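Local coordinates for CmeC (Campylobacter jejuni, PDB 4MT4), which probably serves as the trimeric outer-membrane exit channel of a drug efflux pump, a member of the outer membrane factor family, at residues B[169-174]-B[248-253]; B[44-49]-B[162-167]; B[134-139]-B[282-287]; B[127-132]-B[289-294]. All coordinates share one frame; numbering follows the deposited sequence.

Contact 1 of 4, residues B[169-174]-B[248-253]; sequences AYENEN and QSYQVF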
loop_
_atom_site.group_PDB
_atom_site.type_symbol
_atom_site.label_atom_id
_atom_site.label_comp_id
_atom_site.label_asym_id
_atom_site.label_seq_id
_atom_site.Cartn_x
_atom_site.Cartn_y
_atom_site.Cartn_z
ATOM N N ALA B 169 15.264 -16.225 -18.241
ATOM C CA ALA B 169 14.439 -15.846 -19.379
ATOM C C ALA B 169 15.222 -15.941 -20.685
ATOM O O ALA B 169 14.673 -16.317 -21.718
ATOM C CB ALA B 169 13.892 -14.445 -19.189
ATOM N N TYR B 170 16.507 -15.604 -20.629
ATOM C CA TYR B 170 17.378 -15.723 -21.793
ATOM C C TYR B 170 17.553 -17.183 -22.199
ATOM O O TYR B 170 17.499 -17.520 -23.383
ATOM C CB TYR B 170 18.746 -15.094 -21.517
ATOM C CG TYR B 170 18.842 -13.620 -21.844
ATOM C CD1 TYR B 170 18.737 -13.171 -23.156
ATOM C CD2 TYR B 170 19.060 -12.680 -20.845
ATOM C CE1 TYR B 170 18.830 -11.824 -23.460
ATOM C CE2 TYR B 170 19.158 -11.332 -21.141
ATOM C CZ TYR B 170 19.041 -10.909 -22.449
ATOM O OH TYR B 170 19.137 -9.566 -22.740
ATOM N N GLU B 171 17.759 -18.043 -21.205
ATOM C CA GLU B 171 17.977 -19.467 -21.436
ATOM C C GLU B 171 16.761 -20.138 -22.064
ATOM O O GLU B 171 16.893 -20.925 -23.001
ATOM C CB GLU B 171 18.338 -20.167 -20.125
ATOM C CG GLU B 171 19.752 -19.883 -19.642
ATOM C CD GLU B 171 20.803 -20.564 -20.496
ATOM O OE1 GLU B 171 20.946 -21.800 -20.388
ATOM O OE2 GLU B 171 21.482 -19.865 -21.278
ATOM N N ASN B 172 15.577 -19.825 -21.545
ATOM C CA ASN B 172 14.344 -20.380 -22.087
ATOM C C ASN B 172 14.053 -19.846 -23.486
ATOM O O ASN B 172 13.520 -20.564 -24.333
ATOM C CB ASN B 172 13.165 -20.085 -21.159
ATOM C CG ASN B 172 13.201 -20.913 -19.890
ATOM O OD1 ASN B 172 13.883 -21.934 -19.822
ATOM N ND2 ASN B 172 12.456 -20.480 -18.880
ATOM N N GLU B 173 14.410 -18.588 -23.724
ATOM C CA GLU B 173 14.218 -17.975 -25.033
ATOM C C GLU B 173 15.137 -18.601 -26.077
ATOM O O GLU B 173 14.726 -18.847 -27.212
ATOM C CB GLU B 173 14.462 -16.468 -24.963
ATOM C CG GLU B 173 14.398 -15.771 -26.313
ATOM C CD GLU B 173 14.816 -14.320 -26.237
ATOM O OE1 GLU B 173 14.967 -13.808 -25.110
ATOM O OE2 GLU B 173 15.001 -13.695 -27.302
ATOM N N ASN B 174 16.381 -18.858 -25.685
ATOM C CA ASN B 174 17.360 -19.458 -26.583
ATOM C C ASN B 174 17.018 -20.912 -26.887
ATOM O O ASN B 174 17.238 -21.394 -27.998
ATOM C CB ASN B 174 18.763 -19.363 -25.984
ATOM C CG ASN B 174 19.815 -19.017 -27.020
ATOM O OD1 ASN B 174 20.299 -19.886 -27.746
ATOM N ND2 ASN B 174 20.178 -17.742 -27.089
ATOM N N GLN B 248 21.407 -6.668 -21.608
ATOM C CA GLN B 248 22.206 -7.047 -20.449
ATOM C C GLN B 248 23.074 -8.271 -20.719
ATOM O O GLN B 248 22.564 -9.360 -20.985
ATOM C CB GLN B 248 21.299 -7.310 -19.244
ATOM C CG GLN B 248 22.039 -7.782 -18.003
ATOM C CD GLN B 248 22.977 -6.731 -17.442
ATOM O OE1 GLN B 248 22.652 -5.544 -17.415
ATOM N NE2 GLN B 248 24.150 -7.163 -16.994
ATOM N N SER B 249 24.389 -8.081 -20.652
ATOM C CA SER B 249 25.330 -9.191 -20.731
ATOM C C SER B 249 25.216 -10.030 -19.465
ATOM O O SER B 249 25.013 -9.489 -18.379
ATOM C CB SER B 249 26.761 -8.683 -20.910
ATOM O OG SER B 249 26.890 -7.903 -22.086
ATOM N N TYR B 250 25.346 -11.345 -19.596
ATOM C CA TYR B 250 25.147 -12.226 -18.450
ATOM C C TYR B 250 26.016 -13.481 -18.491
ATOM O O TYR B 250 26.785 -13.695 -19.429
ATOM C CB TYR B 250 23.673 -12.625 -18.348
ATOM C CG TYR B 250 23.177 -13.455 -19.512
ATOM C CD1 TYR B 250 22.734 -12.852 -20.682
ATOM C CD2 TYR B 250 23.151 -14.841 -19.440
ATOM C CE1 TYR B 250 22.281 -13.608 -21.747
ATOM C CE2 TYR B 250 22.700 -15.604 -20.496
ATOM C CZ TYR B 250 22.267 -14.983 -21.648
ATOM O OH TYR B 250 21.815 -15.740 -22.706
ATOM N N GLN B 251 25.876 -14.305 -17.458
ATOM C CA GLN B 251 26.641 -15.537 -17.327
ATOM C C GLN B 251 25.769 -16.638 -16.733
ATOM O O GLN B 251 25.075 -16.419 -15.740
ATOM C CB GLN B 251 27.875 -15.309 -16.454
ATOM C CG GLN B 251 28.540 -16.581 -15.957
ATOM C CD GLN B 251 29.684 -16.302 -15.001
ATOM O OE1 GLN B 251 30.562 -15.490 -15.287
ATOM N NE2 GLN B 251 29.670 -16.970 -13.853
ATOM N N VAL B 252 25.807 -17.817 -17.351
ATOM C CA VAL B 252 25.024 -18.964 -16.898
ATOM C C VAL B 252 25.417 -19.399 -15.487
ATOM O O VAL B 252 26.601 -19.479 -15.156
ATOM C CB VAL B 252 25.181 -20.161 -17.871
ATOM C CG1 VAL B 252 24.868 -21.487 -17.180
ATOM C CG2 VAL B 252 24.296 -19.969 -19.092
ATOM N N PHE B 253 24.413 -19.666 -14.658
ATOM C CA PHE B 253 24.642 -20.134 -13.298
ATOM C C PHE B 253 25.036 -21.606 -13.277
ATOM O O PHE B 253 24.313 -22.460 -13.790
ATOM C CB PHE B 253 23.394 -19.917 -12.437
ATOM C CG PHE B 253 23.497 -20.507 -11.057
ATOM C CD1 PHE B 253 24.180 -19.839 -10.055
ATOM C CD2 PHE B 253 22.903 -21.725 -10.759
ATOM C CE1 PHE B 253 24.276 -20.375 -8.785
ATOM C CE2 PHE B 253 22.998 -22.266 -9.489
ATOM C CZ PHE B 253 23.684 -21.589 -8.502
#

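Contact 2 of 4, residues B[44-49]-B[162-167]; sequences ENLNKV and TYFNLV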
loop_
_atom_site.group_PDB
_atom_site.type_symbol
_atom_site.label_atom_id
_atom_site.label_comp_id
_atom_site.label_asym_id
_atom_site.label_seq_id
_atom_site.Cartn_x
_atom_site.Cartn_y
_atom_site.Cartn_z
ATOM N N GLU B 44 30.918 -11.867 -12.865
ATOM C CA GLU B 44 31.386 -10.491 -12.966
ATOM C C GLU B 44 30.282 -9.577 -13.488
ATOM O O GLU B 44 30.235 -8.394 -13.150
ATOM C CB GLU B 44 32.620 -10.402 -13.868
ATOM C CG GLU B 44 33.501 -9.198 -13.573
ATOM C CD GLU B 44 34.044 -9.214 -12.156
ATOM O OE1 GLU B 44 33.659 -8.331 -11.360
ATOM O OE2 GLU B 44 34.857 -10.108 -11.838
ATOM N N ASN B 45 29.392 -10.132 -14.307
ATOM C CA ASN B 45 28.248 -9.379 -14.811
ATOM C C ASN B 45 27.285 -9.034 -13.680
ATOM O O ASN B 45 26.730 -7.936 -13.634
ATOM C CB ASN B 45 27.516 -10.169 -15.897
ATOM C CG ASN B 45 28.456 -10.720 -16.953
ATOM O OD1 ASN B 45 28.851 -10.015 -17.881
ATOM N ND2 ASN B 45 28.817 -11.992 -16.817
ATOM N N LEU B 46 27.095 -9.984 -12.771
ATOM C CA LEU B 46 26.239 -9.778 -11.610
ATOM C C LEU B 46 26.830 -8.719 -10.686
ATOM O O LEU B 46 26.107 -7.890 -10.138
ATOM C CB LEU B 46 26.036 -11.091 -10.850
ATOM C CG LEU B 46 25.228 -11.025 -9.550
ATOM C CD1 LEU B 46 23.836 -10.464 -9.803
ATOM C CD2 LEU B 46 25.149 -12.395 -8.890
ATOM N N ASN B 47 28.149 -8.748 -10.521
ATOM C CA ASN B 47 28.837 -7.785 -9.669
ATOM C C ASN B 47 28.683 -6.358 -10.182
ATOM O O ASN B 47 28.530 -5.420 -9.399
ATOM C CB ASN B 47 30.321 -8.141 -9.551
ATOM C CG ASN B 47 30.546 -9.475 -8.866
ATOM O OD1 ASN B 47 29.682 -9.966 -8.141
ATOM N ND2 ASN B 47 31.716 -10.066 -9.088
ATOM N N LYS B 48 28.720 -6.204 -11.501
ATOM C CA LYS B 48 28.586 -4.892 -12.122
ATOM C C LYS B 48 27.182 -4.325 -11.953
ATOM O O LYS B 48 27.016 -3.128 -11.724
ATOM C CB LYS B 48 28.935 -4.960 -13.609
ATOM C CG LYS B 48 30.396 -5.249 -13.899
ATOM C CD LYS B 48 30.670 -5.224 -15.391
ATOM C CE LYS B 48 32.075 -5.703 -15.704
ATOM N NZ LYS B 48 33.107 -4.891 -15.004
ATOM N N VAL B 49 26.174 -5.183 -12.066
ATOM C CA VAL B 49 24.790 -4.726 -11.998
ATOM C C VAL B 49 24.382 -4.436 -10.554
ATOM O O VAL B 49 23.447 -3.678 -10.307
ATOM C CB VAL B 49 23.817 -5.754 -12.629
ATOM C CG1 VAL B 49 23.503 -6.879 -11.658
ATOM C CG2 VAL B 49 22.539 -5.068 -13.078
ATOM N N THR B 162 16.476 -10.518 -9.750
ATOM C CA THR B 162 15.967 -10.046 -11.035
ATOM C C THR B 162 16.943 -10.425 -12.144
ATOM O O THR B 162 16.537 -10.799 -13.246
ATOM C CB THR B 162 15.744 -8.520 -11.038
ATOM O OG1 THR B 162 14.740 -8.184 -10.074
ATOM C CG2 THR B 162 15.297 -8.036 -12.412
ATOM N N TYR B 163 18.233 -10.334 -11.835
ATOM C CA TYR B 163 19.281 -10.737 -12.766
ATOM C C TYR B 163 19.140 -12.207 -13.140
ATOM O O TYR B 163 19.187 -12.564 -14.316
ATOM C CB TYR B 163 20.665 -10.481 -12.161
ATOM C CG TYR B 163 21.810 -11.110 -12.929
ATOM C CD1 TYR B 163 22.352 -10.482 -14.043
ATOM C CD2 TYR B 163 22.353 -12.327 -12.536
ATOM C CE1 TYR B 163 23.401 -11.048 -14.747
ATOM C CE2 TYR B 163 23.401 -12.904 -13.233
ATOM C CZ TYR B 163 23.920 -12.261 -14.337
ATOM O OH TYR B 163 24.962 -12.825 -15.034
ATOM N N PHE B 164 18.960 -13.050 -12.129
ATOM C CA PHE B 164 18.846 -14.489 -12.326
ATOM C C PHE B 164 17.560 -14.865 -13.056
ATOM O O PHE B 164 17.538 -15.815 -13.839
ATOM C CB PHE B 164 18.921 -15.214 -10.982
ATOM C CG PHE B 164 20.324 -15.429 -10.490
ATOM C CD1 PHE B 164 21.335 -15.762 -11.376
ATOM C CD2 PHE B 164 20.636 -15.289 -9.147
ATOM C CE1 PHE B 164 22.629 -15.960 -10.933
ATOM C CE2 PHE B 164 21.930 -15.484 -8.696
ATOM C CZ PHE B 164 22.929 -15.820 -9.592
ATOM N N ASN B 165 16.489 -14.120 -12.796
ATOM C CA ASN B 165 15.239 -14.309 -13.523
ATOM C C ASN B 165 15.395 -13.898 -14.982
ATOM O O ASN B 165 14.741 -14.451 -15.869
ATOM C CB ASN B 165 14.105 -13.516 -12.874
ATOM C CG ASN B 165 13.608 -14.148 -11.590
ATOM O OD1 ASN B 165 13.771 -15.348 -11.370
ATOM N ND2 ASN B 165 12.990 -13.340 -10.735
ATOM N N LEU B 166 16.268 -12.924 -15.222
ATOM C CA LEU B 166 16.558 -12.472 -16.576
ATOM C C LEU B 166 17.371 -13.517 -17.336
ATOM O O LEU B 166 17.078 -13.820 -18.494
ATOM C CB LEU B 166 17.308 -11.142 -16.552
ATOM C CG LEU B 166 17.777 -10.634 -17.916
ATOM C CD1 LEU B 166 16.589 -10.402 -18.842
ATOM C CD2 LEU B 166 18.609 -9.370 -17.773
ATOM N N VAL B 167 18.392 -14.060 -16.678
ATOM C CA VAL B 167 19.218 -15.108 -17.270
ATOM C C VAL B 167 18.373 -16.346 -17.546
ATOM O O VAL B 167 18.550 -17.024 -18.558
ATOM C CB VAL B 167 20.404 -15.488 -16.358
ATOM C CG1 VAL B 167 21.265 -16.545 -17.020
ATOM C CG2 VAL B 167 21.236 -14.259 -16.029
#

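Contact 3 of 4, residues B[134-139]-B[282-287]; sequences YRASKS and LTQQNY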
loop_
_atom_site.group_PDB
_atom_site.type_symbol
_atom_site.label_atom_id
_atom_site.label_comp_id
_atom_site.label_asym_id
_atom_site.label_seq_id
_atom_site.Cartn_x
_atom_site.Cartn_y
_atom_site.Cartn_z
ATOM N N TYR B 134 14.279 14.485 22.902
ATOM C CA TYR B 134 15.552 14.310 22.215
ATOM C C TYR B 134 15.920 12.833 22.085
ATOM O O TYR B 134 16.355 12.382 21.025
ATOM C CB TYR B 134 16.661 15.065 22.955
ATOM C CG TYR B 134 18.058 14.745 22.470
ATOM C CD1 TYR B 134 18.552 15.306 21.300
ATOM C CD2 TYR B 134 18.883 13.884 23.183
ATOM C CE1 TYR B 134 19.825 15.016 20.851
ATOM C CE2 TYR B 134 20.157 13.587 22.742
ATOM C CZ TYR B 134 20.623 14.156 21.575
ATOM O OH TYR B 134 21.892 13.865 21.130
ATOM N N ARG B 135 15.741 12.087 23.171
ATOM C CA ARG B 135 16.059 10.663 23.190
ATOM C C ARG B 135 15.161 9.878 22.237
ATOM O O ARG B 135 15.584 8.883 21.650
ATOM C CB ARG B 135 15.932 10.102 24.608
ATOM C CG ARG B 135 16.980 10.615 25.588
ATOM C CD ARG B 135 16.506 10.439 27.024
ATOM N NE ARG B 135 17.272 9.432 27.750
ATOM C CZ ARG B 135 16.887 8.888 28.902
ATOM N NH1 ARG B 135 15.736 9.248 29.455
ATOM N NH2 ARG B 135 17.648 7.980 29.497
ATOM N N ALA B 136 13.919 10.330 22.089
ATOM C CA ALA B 136 12.982 9.699 21.166
ATOM C C ALA B 136 13.449 9.890 19.729
ATOM O O ALA B 136 13.388 8.972 18.914
ATOM C CB ALA B 136 11.581 10.262 21.354
ATOM N N SER B 137 13.926 11.093 19.425
ATOM C CA SER B 137 14.459 11.396 18.102
ATOM C C SER B 137 15.768 10.660 17.845
ATOM O O SER B 137 16.090 10.328 16.704
ATOM C CB SER B 137 14.670 12.899 17.941
ATOM O OG SER B 137 13.431 13.585 17.975
ATOM N N LYS B 138 16.524 10.419 18.910
ATOM C CA LYS B 138 17.774 9.679 18.801
ATOM C C LYS B 138 17.487 8.231 18.431
ATOM O O LYS B 138 18.232 7.612 17.672
ATOM C CB LYS B 138 18.561 9.756 20.110
ATOM C CG LYS B 138 20.048 9.464 19.971
ATOM C CD LYS B 138 20.790 9.808 21.256
ATOM C CE LYS B 138 22.302 9.789 21.061
ATOM N NZ LYS B 138 22.840 8.419 20.833
ATOM N N SER B 139 16.396 7.700 18.974
ATOM C CA SER B 139 15.955 6.350 18.649
ATOM C C SER B 139 15.317 6.322 17.262
ATOM O O SER B 139 15.367 5.313 16.560
ATOM C CB SER B 139 14.967 5.844 19.698
ATOM O OG SER B 139 15.565 5.808 20.982
ATOM N N LEU B 282 10.332 1.181 19.029
ATOM C CA LEU B 282 9.633 0.856 20.267
ATOM C C LEU B 282 10.152 1.701 21.429
ATOM O O LEU B 282 9.366 2.222 22.221
ATOM C CB LEU B 282 9.774 -0.632 20.590
ATOM C CG LEU B 282 9.244 -1.099 21.949
ATOM C CD1 LEU B 282 7.770 -0.749 22.114
ATOM C CD2 LEU B 282 9.471 -2.591 22.126
ATOM N N THR B 283 11.473 1.844 21.527
ATOM C CA THR B 283 12.073 2.681 22.570
ATOM C C THR B 283 11.734 4.144 22.333
ATOM O O THR B 283 11.654 4.934 23.269
ATOM C CB THR B 283 13.607 2.545 22.627
ATOM O OG1 THR B 283 14.210 3.611 21.884
ATOM C CG2 THR B 283 14.055 1.215 22.051
ATOM N N GLN B 284 11.547 4.493 21.065
ATOM C CA GLN B 284 11.178 5.850 20.690
ATOM C C GLN B 284 9.825 6.217 21.285
ATOM O O GLN B 284 9.667 7.277 21.889
ATOM C CB GLN B 284 11.142 5.997 19.169
ATOM C CG GLN B 284 10.626 7.343 18.696
ATOM C CD GLN B 284 10.609 7.462 17.185
ATOM O OE1 GLN B 284 10.419 6.474 16.474
ATOM N NE2 GLN B 284 10.811 8.675 16.685
ATOM N N GLN B 285 8.855 5.326 21.116
ATOM C CA GLN B 285 7.514 5.529 21.654
ATOM C C GLN B 285 7.524 5.475 23.178
ATOM O O GLN B 285 6.726 6.142 23.837
ATOM C CB GLN B 285 6.546 4.484 21.094
ATOM C CG GLN B 285 6.345 4.575 19.589
ATOM C CD GLN B 285 5.763 5.910 19.166
ATOM O OE1 GLN B 285 4.845 6.430 19.800
ATOM N NE2 GLN B 285 6.304 6.478 18.093
ATOM N N ASN B 286 8.433 4.679 23.733
ATOM C CA ASN B 286 8.562 4.555 25.179
ATOM C C ASN B 286 9.034 5.861 25.807
ATOM O O ASN B 286 8.586 6.239 26.889
ATOM C CB ASN B 286 9.524 3.420 25.530
ATOM C CG ASN B 286 9.653 3.206 27.024
ATOM O OD1 ASN B 286 8.741 2.687 27.669
ATOM N ND2 ASN B 286 10.791 3.598 27.582
ATOM N N TYR B 287 9.939 6.548 25.116
ATOM C CA TYR B 287 10.431 7.846 25.565
ATOM C C TYR B 287 9.333 8.903 25.493
ATOM O O TYR B 287 9.278 9.816 26.316
ATOM C CB TYR B 287 11.636 8.281 24.726
ATOM C CG TYR B 287 12.943 7.641 25.144
ATOM C CD1 TYR B 287 13.330 7.613 26.480
ATOM C CD2 TYR B 287 13.787 7.059 24.205
ATOM C CE1 TYR B 287 14.523 7.028 26.866
ATOM C CE2 TYR B 287 14.980 6.471 24.581
ATOM C CZ TYR B 287 15.344 6.458 25.911
ATOM O OH TYR B 287 16.533 5.872 26.278
#

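Contact 4 of 4, residues B[127-132]-B[289-294]; sequences WGKYRD and VGVART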
loop_
_atom_site.group_PDB
_atom_site.type_symbol
_atom_site.label_atom_id
_atom_site.label_comp_id
_atom_site.label_asym_id
_atom_site.label_seq_id
_atom_site.Cartn_x
_atom_site.Cartn_y
_atom_site.Cartn_z
ATOM N N TRP B 127 11.712 17.726 34.374
ATOM C CA TRP B 127 11.135 16.386 34.331
ATOM C C TRP B 127 11.487 15.637 33.047
ATOM O O TRP B 127 10.932 14.576 32.763
ATOM C CB TRP B 127 9.615 16.470 34.494
ATOM C CG TRP B 127 9.200 17.462 35.537
ATOM C CD1 TRP B 127 8.598 18.669 35.326
ATOM C CD2 TRP B 127 9.378 17.346 36.953
ATOM N NE1 TRP B 127 8.379 19.304 36.523
ATOM C CE2 TRP B 127 8.850 18.512 37.539
ATOM C CE3 TRP B 127 9.926 16.365 37.786
ATOM C CZ2 TRP B 127 8.854 18.728 38.915
ATOM C CZ3 TRP B 127 9.930 16.578 39.152
ATOM C CH2 TRP B 127 9.396 17.752 39.703
ATOM N N GLY B 128 12.417 16.194 32.279
ATOM C CA GLY B 128 12.902 15.541 31.078
ATOM C C GLY B 128 11.908 15.512 29.935
ATOM O O GLY B 128 11.903 14.579 29.133
ATOM N N LYS B 129 11.062 16.533 29.863
ATOM C CA LYS B 129 10.128 16.671 28.753
ATOM C C LYS B 129 10.888 16.819 27.441
ATOM O O LYS B 129 10.514 16.238 26.421
ATOM C CB LYS B 129 9.208 17.875 28.964
ATOM C CG LYS B 129 8.342 18.208 27.759
ATOM C CD LYS B 129 7.604 19.522 27.950
ATOM C CE LYS B 129 6.830 19.904 26.699
ATOM N NZ LYS B 129 6.154 21.224 26.839
ATOM N N TYR B 130 11.967 17.594 27.484
ATOM C CA TYR B 130 12.760 17.881 26.296
ATOM C C TYR B 130 13.925 16.908 26.160
ATOM O O TYR B 130 14.424 16.679 25.059
ATOM C CB TYR B 130 13.265 19.326 26.337
ATOM C CG TYR B 130 12.143 20.338 26.447
ATOM C CD1 TYR B 130 11.402 20.701 25.331
ATOM C CD2 TYR B 130 11.818 20.918 27.667
ATOM C CE1 TYR B 130 10.372 21.619 25.425
ATOM C CE2 TYR B 130 10.790 21.837 27.771
ATOM C CZ TYR B 130 10.071 22.183 26.646
ATOM O OH TYR B 130 9.045 23.097 26.737
ATOM N N ARG B 131 14.354 16.331 27.278
ATOM C CA ARG B 131 15.416 15.331 27.242
ATOM C C ARG B 131 14.914 14.057 26.572
ATOM O O ARG B 131 15.615 13.462 25.757
ATOM C CB ARG B 131 15.934 15.019 28.649
ATOM C CG ARG B 131 17.138 14.079 28.664
ATOM C CD ARG B 131 17.746 13.949 30.053
ATOM N NE ARG B 131 17.226 12.800 30.789
ATOM C CZ ARG B 131 17.840 11.623 30.867
ATOM N NH1 ARG B 131 17.298 10.633 31.561
ATOM N NH2 ARG B 131 19.001 11.439 30.254
ATOM N N ASP B 132 13.694 13.650 26.912
ATOM C CA ASP B 132 13.103 12.446 26.337
ATOM C C ASP B 132 12.593 12.692 24.919
ATOM O O ASP B 132 12.514 11.766 24.115
ATOM C CB ASP B 132 11.969 11.920 27.220
ATOM C CG ASP B 132 12.476 11.289 28.504
ATOM O OD1 ASP B 132 13.702 11.085 28.621
ATOM O OD2 ASP B 132 11.650 10.986 29.393
ATOM N N VAL B 289 6.258 8.407 26.004
ATOM C CA VAL B 289 5.361 8.198 27.131
ATOM C C VAL B 289 5.785 9.109 28.278
ATOM O O VAL B 289 4.949 9.740 28.928
ATOM C CB VAL B 289 5.357 6.729 27.599
ATOM C CG1 VAL B 289 4.583 6.583 28.901
ATOM C CG2 VAL B 289 4.771 5.829 26.520
ATOM N N GLY B 290 7.092 9.183 28.506
ATOM C CA GLY B 290 7.644 10.052 29.529
ATOM C C GLY B 290 7.345 11.514 29.258
ATOM O O GLY B 290 6.989 12.257 30.172
ATOM N N VAL B 291 7.490 11.922 28.000
ATOM C CA VAL B 291 7.196 13.289 27.581
ATOM C C VAL B 291 5.749 13.662 27.891
ATOM O O VAL B 291 5.465 14.762 28.368
ATOM C CB VAL B 291 7.455 13.482 26.072
ATOM C CG1 VAL B 291 7.009 14.868 25.618
ATOM C CG2 VAL B 291 8.922 13.254 25.750
ATOM N N ALA B 292 4.842 12.729 27.624
ATOM C CA ALA B 292 3.418 12.955 27.835
ATOM C C ALA B 292 3.081 13.071 29.317
ATOM O O ALA B 292 2.171 13.807 29.698
ATOM C CB ALA B 292 2.609 11.837 27.197
ATOM N N ARG B 293 3.821 12.347 30.152
ATOM C CA ARG B 293 3.552 12.330 31.588
ATOM C C ARG B 293 4.066 13.581 32.294
ATOM O O ARG B 293 3.646 13.886 33.411
ATOM C CB ARG B 293 4.161 11.082 32.232
ATOM C CG ARG B 293 3.506 9.780 31.786
ATOM C CD ARG B 293 3.581 8.689 32.848
ATOM N NE ARG B 293 4.888 8.038 32.908
ATOM C CZ ARG B 293 5.060 6.721 33.000
ATOM N NH1 ARG B 293 4.008 5.915 33.042
ATOM N NH2 ARG B 293 6.282 6.208 33.050
ATOM N N THR B 294 4.969 14.307 31.642
ATOM C CA THR B 294 5.520 15.531 32.219
ATOM C C THR B 294 4.485 16.651 32.265
ATOM O O THR B 294 4.671 17.650 32.959
ATOM C CB THR B 294 6.748 16.035 31.435
ATOM O OG1 THR B 294 6.385 16.270 30.069
ATOM C CG2 THR B 294 7.881 15.021 31.492
#

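Contact 1 of 4, residues B[169-174]-B[248-253]
Two tyrosine rings form the dense part of this contact. Y250 has chi1 at 65°, which puts CG in the crowded position between backbone N and carbonyl carbon, and its ring lies against one face of the Y170 ring. The result is an offset stack with centroids 4.5 Å apart and planes only 15° from parallel. The overlap is partial: Y250 CE1 sits 3.4 Å from Y170 CG, over the rim, and Y250 OH slides past the ring to within 3.4 Å of Y170 CB. Away from the stack the fit loosens. E171, its chain bent at chi2 (-71°), brings OE2 to the edge of the Y250 ring, near its plane, and to 3.6 Å from CG2 of the exposed V252, a contact of carboxylate with methyl. At the other end Y170 OH stays 3.9 Å from Q248 N, while Q248 NE2 turns back on its own loop to donate to S249 O at 2.8 Å. No hydrogen bond joins the two segments. This surface contact lays the loop between helices 240-245 and 273-293 against the flank of helix 129-195, with K225 of helix 201-236 beside Y170 and N429 and Y433 of helix 411-445 beside E171.

Contact 2 of 4, residues B[44-49]-B[162-167]
Y163 and L46 bury most of the surface here, with N45 a distant third. The tyrosine has CG anti to the backbone N (chi1 169°), so its ring reaches out from helix 129-195 toward helix 44-56. L46 lies over one face of it: CB is 4.3 Å from the Y163 ring centroid, a CH-pi contact, and CD1 touches the near rim at 3.6 Å from Y163 CD2. The opposite face rests on V167 CG2 of its own helix, so the ring is clamped between two aliphatic groups. The other leucine branch, CD2, ends 4.1 Å from F164 CZ. N45 adds its CB, 3.8 Å from Y163 OH. The hydroxyl of this buried tyrosine is hydrogen-bonded to D43 OD2 and Q251 N, and D43 also takes N45 ND2, so one aspartate positions both residues. The short axes come no nearer than 11.2 Å, at 135° to each other, a spacing bridged by the large side chains. A short N-terminal helix laid obliquely on a long barrel helix is consistent with the equatorial region of outer membrane factors.

Contact 3 of 4, residues B[134-139]-B[282-287]
The ring of Y287 carries R135 CB squarely over the centre of one face, a CH-pi contact with CB 3.7 Å from the centroid and 8° off the ring normal, while S139 OG lies in plane at the edge, 3.7 Å from Y287 CE2. The arginine then bends at chi3 and carries its guanidinium past the CE1 side of the ring, so that Y287 CE1 lies over one guanidinium face, with R135 NH1 3.6 Å from Y287 CE1. The two planes are 37° apart, so the groups meet at the ring's rim and do not stack, and NH1 is also tied to D132 in a salt bridge, which probably steadies the group. Beneath these side chains the helices run nearly antiparallel, 170° between directions, with axes 7.9 Å apart, close packing in keeping with the alpha-helical barrel of outer membrane factors. The small A136 permits the approach: its CA is 4.3 Å from that of Q284, and its CB meets Y287 CB at 3.9 Å. Q284, extended from a CG anti to the backbone N, lies alongside the A136 carbonyl, with CG 3.2 Å from A136 O. On the other flank S139 OG and T283 OG1 meet tip to tip at 2.7 Å; R135 O is a second possible acceptor for the serine proton.

Contact 4 of 4, residues B[127-132]-B[289-294]
T294 has chi1 at 58°, which drops OG1 into the crowded position between backbone N and carbonyl carbon and turns CG2 out beside the backbone N, toward W127. V291, with CG1 anti to its backbone N (chi1 174°), sends CG2 toward the first turn of the opposite helix. These two residues carry the contact. T294 CG2 lies 3.3 Å from W127 O and also touches the tryptophan CB, while T294 OG1 is packed 3.4 Å from K129 CB as the extended lysine crosses it at about a right angle. The hydroxyl is held on its own helix by a very short bond to V291 O, 2.5 Å, approached from above the carbonyl plane. V291 CG2 fills the notch between K129 O, at 3.4 Å, and D132 CB, at 3.6 Å. Beside it G290, lacking a side chain, admits the D132 carboxylate, whose OD2 is 4.1 Å from G290 CA. That buried carboxylate has its partners elsewhere: R135 on OD1, S2 and S4 on OD2. The backbone approach is close, K129 and V291 CA atoms being 4.6 Å apart. G128, at phi 71°, makes the turn from strand 109-124 into helix 129-195, and T294 lies just before strand 299-310, so the contact pairs two helix ends next to these adjacent, antiparallel strands of the beta barrel.

From the N terminus, 44-49 opens contact 2, and before it closes at 162-167 the chain has run through two barrel strands and opened contact 4 at 127-132 and contact 3 at 134-139. Contact 2 therefore crosses both. Contact 1 follows in series, from 169-174 to 248-253, nested inside contact 3, which closes at 282-287 and is itself nested in contact 4, closed at 289-294. Helix 129-195 takes part in all four. Contacts 3 and 4, centres about 11 Å apart, join it to helix 273-293 near the beta barrel; contacts 1 and 2, centres about 9 Å apart, gather helix 44-56 and the loop after helix 240-245 on it, on the opposite side of the chain's centre.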